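Local structure of putative alpha/beta hydrolase fold protein (Candidatus Nitrososphaera gargensis, 5A62) at the interface of chains A and B. The protein is an alpha/beta-hydrolase-fold carboxylesterase, which hydrolyses carboxylic esters. Coordinates in Å, arbitrary orientation; residue numbers count along the deposited sequence, not the author numbering. Chains: chain A/B, Putative alpha/beta hydrolase FOLD protein.

The interface of chains A and B. Residues chain A 8-9, 68-69; chain B 145-146.
B:Ile145 and B:Thr146, in helical conformation near the C-terminal end of helix 136-147, face two loop stretches of chain A, of which A:Lys68 has helical backbone angles (phi/psi -67°/-28°) while A:Thr69 is extended. Both chains are copies of one alpha/beta hydrolase, and the patch belongs to a two-fold symmetric interface, so it recurs with the chains exchanged; whether this dimer exists in solution the structure alone does not show. The ammonium group of A:Lys68 joins the two sides. Its chain is fully extended beyond CG, which carries NZ from its own loop along the boundary to the backbone carbonyl of B:Ile145, where NZ of A:Lys68 donates a hydrogen bond to O of B:Ile145 at 3.0 Å. NZ comes in fairly straight behind the oxygen, with a C=O...N angle of 159° and a slight tilt from the carbonyl plane. NZ of A:Lys68 also donates to the carbonyl O of A:Ser8 at 2.9 Å, this time from above the carbonyl plane, so one ammonium ties the two chain A loops together and bridges them to the helix. Because the carbonyl of B:Ile145 lies near the C-terminal end of its helix, the helix dipole would probably favour a positive charge there. B:Ile145 supplies the apolar part, its two branches parting at CB. CG2 of B:Ile145, anti to the backbone N, points to the A:Ser8-A:Asn9 loop and meets CB of A:Asn9 at 3.9 Å. The other branch reaches A:Thr69, whose methyl CG2 lies 3.8 Å from CG1 of B:Ile145, the two side chains crossing at about a right angle. At the far end, methyl CG2 of B:Thr146 lightly touches CB of A:Ser8 at 4.1 Å.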
# COMPACT_ATOMS: atom_id res chain seq x y z
N SER A 8 -0.97 -13.81 16.72
CA SER A 8 0.25 -13.15 16.22
C SER A 8 0.03 -11.80 15.54
O SER A 8 0.94 -10.96 15.57
CB SER A 8 1.00 -14.05 15.30
OG SER A 8 0.18 -14.60 14.33
N ASN A 9 -1.13 -11.58 14.92
CA ASN A 9 -1.39 -10.29 14.29
C ASN A 9 -2.65 -9.60 14.84
O ASN A 9 -2.95 -8.47 14.50
CB ASN A 9 -1.43 -10.42 12.78
CG ASN A 9 -2.59 -11.26 12.29
OD1 ASN A 9 -3.61 -11.33 12.91
ND2 ASN A 9 -2.43 -11.89 11.15
N LYS A 68 -3.02 -5.49 14.88
CA LYS A 68 -1.89 -4.75 15.38
C LYS A 68 -1.54 -3.62 14.47
O LYS A 68 -0.87 -2.67 14.90
CB LYS A 68 -0.68 -5.74 15.47
CG LYS A 68 -0.71 -6.72 16.64
CD LYS A 68 0.58 -7.50 16.80
CE LYS A 68 0.42 -8.55 17.90
NZ LYS A 68 1.63 -9.38 17.91
N THR A 69 -1.83 -3.75 13.18
CA THR A 69 -1.41 -2.75 12.18
C THR A 69 -2.61 -2.23 11.47
O THR A 69 -3.74 -2.76 11.63
CB THR A 69 -0.50 -3.39 11.12
OG1 THR A 69 -1.27 -4.33 10.34
CG2 THR A 69 0.66 -4.05 11.76
N ILE B 145 5.67 -7.45 13.17
CA ILE B 145 4.35 -7.76 13.69
C ILE B 145 4.37 -8.87 14.75
O ILE B 145 3.67 -8.74 15.77
CB ILE B 145 3.40 -8.10 12.53
CG1 ILE B 145 3.23 -6.88 11.66
CG2 ILE B 145 2.00 -8.54 13.07
CD1 ILE B 145 2.71 -7.22 10.25
N THR B 146 5.13 -9.90 14.48
CA THR B 146 5.10 -11.09 15.35
C THR B 146 6.02 -10.91 16.57
O THR B 146 5.66 -11.33 17.68
CB THR B 146 5.40 -12.34 14.55
OG1 THR B 146 6.68 -12.29 13.92
CG2 THR B 146 4.35 -12.51 13.51